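Local structure of putative modification methylase (Thermus thermophilus, 2ZIE) at residues A[134-139]-A[166-171]; A[36-41]-A[83-88]. The protein probably transfers a methyl group from S-adenosyl-L-methionine to the N4 atom of cytosine in DNA, as a member of the N(4)/N(6)-methyltransferase family. All coordinates share one frame; numbering follows the deposited sequence.

Interaction 1 (A[134-139]-A[166-171]); sequences IIWHKH and EIEYIL
Glu168 lies alongside the indole of Trp136, both side chains leaving the same face of an antiparallel strand pair and pointing the same way, with the carboxylate turned 66° from the ring plane. CB of Glu168 packs 3.6 Å from Trp136 CE3, while OE1 sits at the ring edge. Lys138 closes this group: its CG rests over one indole face, and a bend at chi3 (62°) brings NZ to within 3.1 Å of Glu168 OE2 in a salt bridge. Trp136 NE1 is hydrogen-bonded to Ile208 O. Farther along this face Ile134 and Ile170 meet, CB to CB at 3.9 Å.

On the other face, Ile135 and Ile167 touch through their CG2 methyls. His137 runs beside Glu166, and its NE2 donates to Glu166 OE1 at 2.9 Å, meeting OE1 on its anti side, with that oxygen close to the imidazole plane.

The strands pair within the central mixed sheet; strand 91-102 flanks 167-174 on its far side, and helix 222-232 packs on Trp136 and Ile170. Gln203 OE1 of the second subunit bonds to Glu166 N. As NE2 is the donor, it carries a proton, and the nearby carboxylate would probably favour a cationic imidazole.

Interaction 2 (A[36-41]-A[83-88]); sequences FPEASV and VFRLLV
Val41 and Leu87 form a parallel bridge, their CA atoms 4.7 Å apart, where the loop 36-41 enters a strand just as the helix ending at Leu86 gives way to strand 87-88. Val88 N donates to Val41 O at 2.8 Å, and the same carbonyl receives a CA-H...O contact from Leu87. The last helical carbonyls are taken up by the loop: Ala39 N reaches Arg85 O in its carbonyl plane, on a lone pair, whereas Leu86 O is shared by two successive amides. Val41 N approaches Leu86 O nearly end-on at 2.8 Å, while Ser40 N comes from above the carbonyl plane at 2.9 Å. Positive phi at Ala39 (36°) turns the chain here, and Ser40 OG bonds back to Pro37 O.

Arg85 grips Phe36 O end-on with two nitrogens, NH1 at 2.7 Å and NH2 at 3.0 Å, the oxygen lying within 3° of the guanidinium plane. The chain is extended as far as CD and bends at chi3 (65°), which carries the guanidinium to that carbonyl. Glu38 crosses the aliphatic part of Arg85, CG to CG at 3.9 Å. Leu86 CD2 meets Phe36 at CB and at the ring edge, and Val41 CG1 touches Leu87 CD1 at 3.9 Å.

Glu82 pairs with Arg85 one turn back along helix 64-86. Leu86 also packs on Leu33 of helix 29-34, and Val41 on Val238 and Leu240 of strand 238-241, so the C-terminal end of helix 64-86 is fixed against strand 41-46, in the parallel part of the mixed sheet of the Rossmann-like methyltransferase fold.

How the interactions relate
From the N terminus, the chain passes helix 29-34 and enters 36-41, the first half of interaction 2. That contact closes when helix 64-86 returns its C-terminal end to the start of strand 41-46. Only later does interaction 1 open, on strand 129-137, and it closes at strand 167-174 after a connection that is partly unmodelled and whose modelled part holds no helix or strand. The two loops are thus in series, neither nested nor crossed. Interactions 1 and 2 lie on opposite sides of the chain's centre, and their nearest atoms remain about 10 Å apart. Strand 91-102 connects the regions within one sheet, pairing with both 41-46 and 167-174.

Interaction 1 (A[134-139]-A[166-171])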
loop_
_atom_site.group_PDB
_atom_site.type_symbol
_atom_site.label_atom_id
_atom_site.label_comp_id
_atom_site.label_asym_id
_atom_site.label_seq_id
_atom_site.Cartn_x
_atom_site.Cartn_y
_atom_site.Cartn_z
ATOM N N ILE A 134 7.840 2.858 2.817
ATOM C CA ILE A 134 8.239 4.101 2.205
ATOM C C ILE A 134 7.719 3.992 0.785
ATOM O O ILE A 134 7.783 2.925 0.165
ATOM C CB ILE A 134 9.763 4.263 2.178
ATOM C CG1 ILE A 134 10.281 4.449 3.600
ATOM C CG2 ILE A 134 10.154 5.470 1.326
ATOM C CD1 ILE A 134 11.787 4.521 3.691
ATOM N N ILE A 135 7.178 5.091 0.281
ATOM C CA ILE A 135 6.660 5.112 -1.071
ATOM C C ILE A 135 7.723 5.671 -2.001
ATOM O O ILE A 135 8.192 6.794 -1.823
ATOM C CB ILE A 135 5.374 5.964 -1.186
ATOM C CG1 ILE A 135 4.165 5.190 -0.663
ATOM C CG2 ILE A 135 5.087 6.267 -2.654
ATOM C CD1 ILE A 135 4.314 4.653 0.686
ATOM N N TRP A 136 8.127 4.869 -2.972
ATOM C CA TRP A 136 9.109 5.311 -3.936
ATOM C C TRP A 136 8.375 5.858 -5.150
ATOM O O TRP A 136 7.793 5.111 -5.937
ATOM C CB TRP A 136 10.025 4.158 -4.358
ATOM C CG TRP A 136 10.993 4.530 -5.456
ATOM C CD1 TRP A 136 11.576 5.749 -5.654
ATOM C CD2 TRP A 136 11.559 3.653 -6.435
ATOM N NE1 TRP A 136 12.474 5.684 -6.688
ATOM C CE2 TRP A 136 12.485 4.410 -7.186
ATOM C CE3 TRP A 136 11.377 2.297 -6.749
ATOM C CZ2 TRP A 136 13.236 3.856 -8.237
ATOM C CZ3 TRP A 136 12.124 1.743 -7.796
ATOM C CH2 TRP A 136 13.042 2.527 -8.525
ATOM N N HIS A 137 8.378 7.174 -5.288
ATOM C CA HIS A 137 7.721 7.775 -6.422
ATOM C C HIS A 137 8.705 7.751 -7.582
ATOM O O HIS A 137 9.478 8.680 -7.747
ATOM C CB HIS A 137 7.317 9.202 -6.100
ATOM C CG HIS A 137 6.283 9.744 -7.026
ATOM N ND1 HIS A 137 5.720 10.989 -6.868
ATOM C CD2 HIS A 137 5.705 9.204 -8.126
ATOM C CE1 HIS A 137 4.840 11.195 -7.830
ATOM N NE2 HIS A 137 4.813 10.127 -8.606
ATOM N N LYS A 138 8.678 6.670 -8.360
ATOM C CA LYS A 138 9.560 6.479 -9.507
ATOM C C LYS A 138 9.312 7.480 -10.621
ATOM O O LYS A 138 10.222 8.171 -11.070
ATOM C CB LYS A 138 9.352 5.105 -10.134
ATOM C CG LYS A 138 9.546 3.928 -9.252
ATOM C CD LYS A 138 9.421 2.659 -10.079
ATOM C CE LYS A 138 10.506 2.606 -11.148
ATOM N NZ LYS A 138 10.553 1.286 -11.842
ATOM N N HIS A 139 8.069 7.500 -11.089
ATOM C CA HIS A 139 7.637 8.371 -12.181
ATOM C C HIS A 139 6.763 9.500 -11.662
ATOM O O HIS A 139 7.265 10.601 -11.443
ATOM C CB HIS A 139 6.848 7.556 -13.213
ATOM C CG HIS A 139 7.368 6.165 -13.412
ATOM N ND1 HIS A 139 8.666 5.901 -13.792
ATOM C CD2 HIS A 139 6.762 4.960 -13.286
ATOM C CE1 HIS A 139 8.841 4.594 -13.893
ATOM N NE2 HIS A 139 7.700 3.998 -13.591
ATOM N N GLU A 166 2.817 4.998 -10.793
ATOM C CA GLU A 166 3.884 5.962 -10.604
ATOM C C GLU A 166 4.757 5.567 -9.424
ATOM O O GLU A 166 5.818 6.143 -9.205
ATOM C CB GLU A 166 3.294 7.331 -10.307
ATOM C CG GLU A 166 2.407 7.896 -11.370
ATOM C CD GLU A 166 1.802 9.215 -10.944
ATOM O OE1 GLU A 166 2.547 10.039 -10.390
ATOM O OE2 GLU A 166 0.587 9.435 -11.158
ATOM N N ILE A 167 4.321 4.567 -8.675
ATOM C CA ILE A 167 5.044 4.190 -7.478
ATOM C C ILE A 167 5.370 2.729 -7.290
ATOM O O ILE A 167 4.805 1.848 -7.926
ATOM C CB ILE A 167 4.243 4.595 -6.224
ATOM C CG1 ILE A 167 3.053 3.636 -6.067
ATOM C CG2 ILE A 167 3.774 6.046 -6.345
ATOM C CD1 ILE A 167 2.249 3.815 -4.828
ATOM N N GLU A 168 6.288 2.501 -6.364
ATOM C CA GLU A 168 6.682 1.169 -5.958
ATOM C C GLU A 168 6.676 1.262 -4.446
ATOM O O GLU A 168 6.860 2.342 -3.895
ATOM C CB GLU A 168 8.066 0.812 -6.481
ATOM C CG GLU A 168 8.026 0.205 -7.861
ATOM C CD GLU A 168 9.297 -0.526 -8.198
ATOM O OE1 GLU A 168 9.802 -1.249 -7.321
ATOM O OE2 GLU A 168 9.788 -0.392 -9.334
ATOM N N TYR A 169 6.429 0.151 -3.767
ATOM C CA TYR A 169 6.396 0.171 -2.316
ATOM C C TYR A 169 7.684 -0.376 -1.737
ATOM O O TYR A 169 8.232 -1.355 -2.246
ATOM C CB TYR A 169 5.224 -0.658 -1.795
ATOM C CG TYR A 169 3.892 -0.295 -2.401
ATOM C CD1 TYR A 169 3.582 -0.643 -3.717
ATOM C CD2 TYR A 169 2.946 0.415 -1.672
ATOM C CE1 TYR A 169 2.359 -0.293 -4.292
ATOM C CE2 TYR A 169 1.719 0.777 -2.242
ATOM C CZ TYR A 169 1.436 0.420 -3.550
ATOM O OH TYR A 169 0.237 0.787 -4.120
ATOM N N ILE A 170 8.195 0.278 -0.697
ATOM C CA ILE A 170 9.389 -0.224 -0.032
ATOM C C ILE A 170 8.853 -0.803 1.276
ATOM O O ILE A 170 8.674 -0.089 2.261
ATOM C CB ILE A 170 10.412 0.884 0.259
ATOM C CG1 ILE A 170 10.916 1.476 -1.059
ATOM C CG2 ILE A 170 11.593 0.308 1.035
ATOM C CD1 ILE A 170 11.945 2.571 -0.884
ATOM N N LEU A 171 8.560 -2.097 1.264
ATOM C CA LEU A 171 8.013 -2.756 2.435
ATOM C C LEU A 171 9.053 -2.931 3.516
ATOM O O LEU A 171 10.228 -3.160 3.240
ATOM C CB LEU A 171 7.426 -4.117 2.053
ATOM C CG LEU A 171 6.242 -4.061 1.091
ATOM C CD1 LEU A 171 5.670 -5.469 0.895
ATOM C CD2 LEU A 171 5.179 -3.118 1.649
#

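Interaction 2 (A[36-41]-A[83-88])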
loop_
_atom_site.group_PDB
_atom_site.type_symbol
_atom_site.label_atom_id
_atom_site.label_comp_id
_atom_site.label_asym_id
_atom_site.label_seq_id
_atom_site.Cartn_x
_atom_site.Cartn_y
_atom_site.Cartn_z
ATOM N N PHE A 36 22.020 -21.477 5.816
ATOM C CA PHE A 36 22.654 -20.486 6.677
ATOM C C PHE A 36 22.173 -20.563 8.126
ATOM O O PHE A 36 21.026 -20.934 8.397
ATOM C CB PHE A 36 22.427 -19.068 6.129
ATOM C CG PHE A 36 23.033 -18.832 4.767
ATOM C CD1 PHE A 36 24.231 -19.435 4.406
ATOM C CD2 PHE A 36 22.417 -17.976 3.857
ATOM C CE1 PHE A 36 24.808 -19.188 3.154
ATOM C CE2 PHE A 36 22.986 -17.723 2.607
ATOM C CZ PHE A 36 24.182 -18.330 2.255
ATOM N N PRO A 37 23.053 -20.208 9.076
ATOM C CA PRO A 37 22.745 -20.231 10.506
ATOM C C PRO A 37 21.788 -19.136 10.947
ATOM O O PRO A 37 21.791 -18.032 10.414
ATOM C CB PRO A 37 24.115 -20.089 11.150
ATOM C CG PRO A 37 24.824 -19.214 10.201
ATOM C CD PRO A 37 24.441 -19.767 8.853
ATOM N N GLU A 38 20.966 -19.460 11.934
ATOM C CA GLU A 38 20.004 -18.522 12.465
ATOM C C GLU A 38 20.717 -17.255 12.916
ATOM O O GLU A 38 21.918 -17.268 13.164
ATOM C CB GLU A 38 19.272 -19.143 13.649
ATOM C CG GLU A 38 18.057 -18.372 14.072
ATOM C CD GLU A 38 17.339 -19.008 15.242
ATOM O OE1 GLU A 38 17.561 -20.220 15.481
ATOM O OE2 GLU A 38 16.544 -18.301 15.910
ATOM N N ALA A 39 19.956 -16.166 13.008
ATOM C CA ALA A 39 20.448 -14.867 13.444
ATOM C C ALA A 39 21.861 -14.503 13.008
ATOM O O ALA A 39 22.702 -14.180 13.840
ATOM C CB ALA A 39 20.338 -14.775 14.941
ATOM N N SER A 40 22.124 -14.534 11.707
ATOM C CA SER A 40 23.446 -14.188 11.207
ATOM C C SER A 40 23.373 -13.048 10.189
ATOM O O SER A 40 24.383 -12.660 9.599
ATOM C CB SER A 40 24.108 -15.413 10.563
ATOM O OG SER A 40 23.429 -15.834 9.388
ATOM N N VAL A 41 22.171 -12.518 9.987
ATOM C CA VAL A 41 21.950 -11.439 9.034
ATOM C C VAL A 41 21.284 -10.250 9.731
ATOM O O VAL A 41 20.354 -10.410 10.528
ATOM C CB VAL A 41 21.069 -11.942 7.862
ATOM C CG1 VAL A 41 20.687 -10.790 6.934
ATOM C CG2 VAL A 41 21.826 -13.021 7.098
ATOM N N VAL A 83 14.302 -16.064 5.662
ATOM C CA VAL A 83 14.802 -14.741 6.033
ATOM C C VAL A 83 14.440 -14.432 7.493
ATOM O O VAL A 83 15.258 -13.915 8.243
ATOM C CB VAL A 83 14.226 -13.648 5.093
ATOM C CG1 VAL A 83 14.383 -12.254 5.711
ATOM C CG2 VAL A 83 14.943 -13.710 3.754
ATOM N N PHE A 84 13.225 -14.763 7.908
ATOM C CA PHE A 84 12.841 -14.520 9.290
ATOM C C PHE A 84 13.773 -15.246 10.256
ATOM O O PHE A 84 14.138 -14.717 11.301
ATOM C CB PHE A 84 11.402 -14.969 9.538
ATOM C CG PHE A 84 10.893 -14.643 10.924
ATOM C CD1 PHE A 84 11.167 -15.484 12.001
ATOM C CD2 PHE A 84 10.146 -13.486 11.149
ATOM C CE1 PHE A 84 10.704 -15.179 13.292
ATOM C CE2 PHE A 84 9.673 -13.167 12.439
ATOM C CZ PHE A 84 9.955 -14.019 13.513
ATOM N N ARG A 85 14.165 -16.459 9.894
ATOM C CA ARG A 85 15.049 -17.251 10.736
ATOM C C ARG A 85 16.472 -16.718 10.826
ATOM O O ARG A 85 17.002 -16.583 11.925
ATOM C CB ARG A 85 15.076 -18.708 10.246
ATOM C CG ARG A 85 16.008 -19.648 11.021
ATOM C CD ARG A 85 15.955 -21.069 10.450
ATOM N NE ARG A 85 16.478 -21.154 9.087
ATOM C CZ ARG A 85 17.771 -21.143 8.778
ATOM N NH1 ARG A 85 18.686 -21.062 9.736
ATOM N NH2 ARG A 85 18.153 -21.176 7.508
ATOM N N LEU A 86 17.101 -16.402 9.697
ATOM C CA LEU A 86 18.484 -15.932 9.768
ATOM C C LEU A 86 18.693 -14.450 10.072
ATOM O O LEU A 86 19.825 -13.956 10.122
ATOM C CB LEU A 86 19.264 -16.341 8.503
ATOM C CG LEU A 86 18.523 -16.658 7.215
ATOM C CD1 LEU A 86 17.690 -15.474 6.857
ATOM C CD2 LEU A 86 19.499 -16.962 6.101
ATOM N N LEU A 87 17.598 -13.748 10.305
ATOM C CA LEU A 87 17.668 -12.333 10.631
ATOM C C LEU A 87 17.895 -12.254 12.143
ATOM O O LEU A 87 17.354 -13.070 12.899
ATOM C CB LEU A 87 16.341 -11.671 10.250
ATOM C CG LEU A 87 16.247 -10.231 9.749
ATOM C CD1 LEU A 87 17.281 -9.959 8.666
ATOM C CD2 LEU A 87 14.838 -10.001 9.218
ATOM N N VAL A 88 18.710 -11.306 12.593
ATOM C CA VAL A 88 18.935 -11.165 14.025
ATOM C C VAL A 88 17.710 -10.469 14.574
ATOM O O VAL A 88 16.966 -9.836 13.832
ATOM C CB VAL A 88 20.151 -10.269 14.354
ATOM C CG1 VAL A 88 21.401 -10.801 13.687
ATOM C CG2 VAL A 88 19.870 -8.830 13.911
#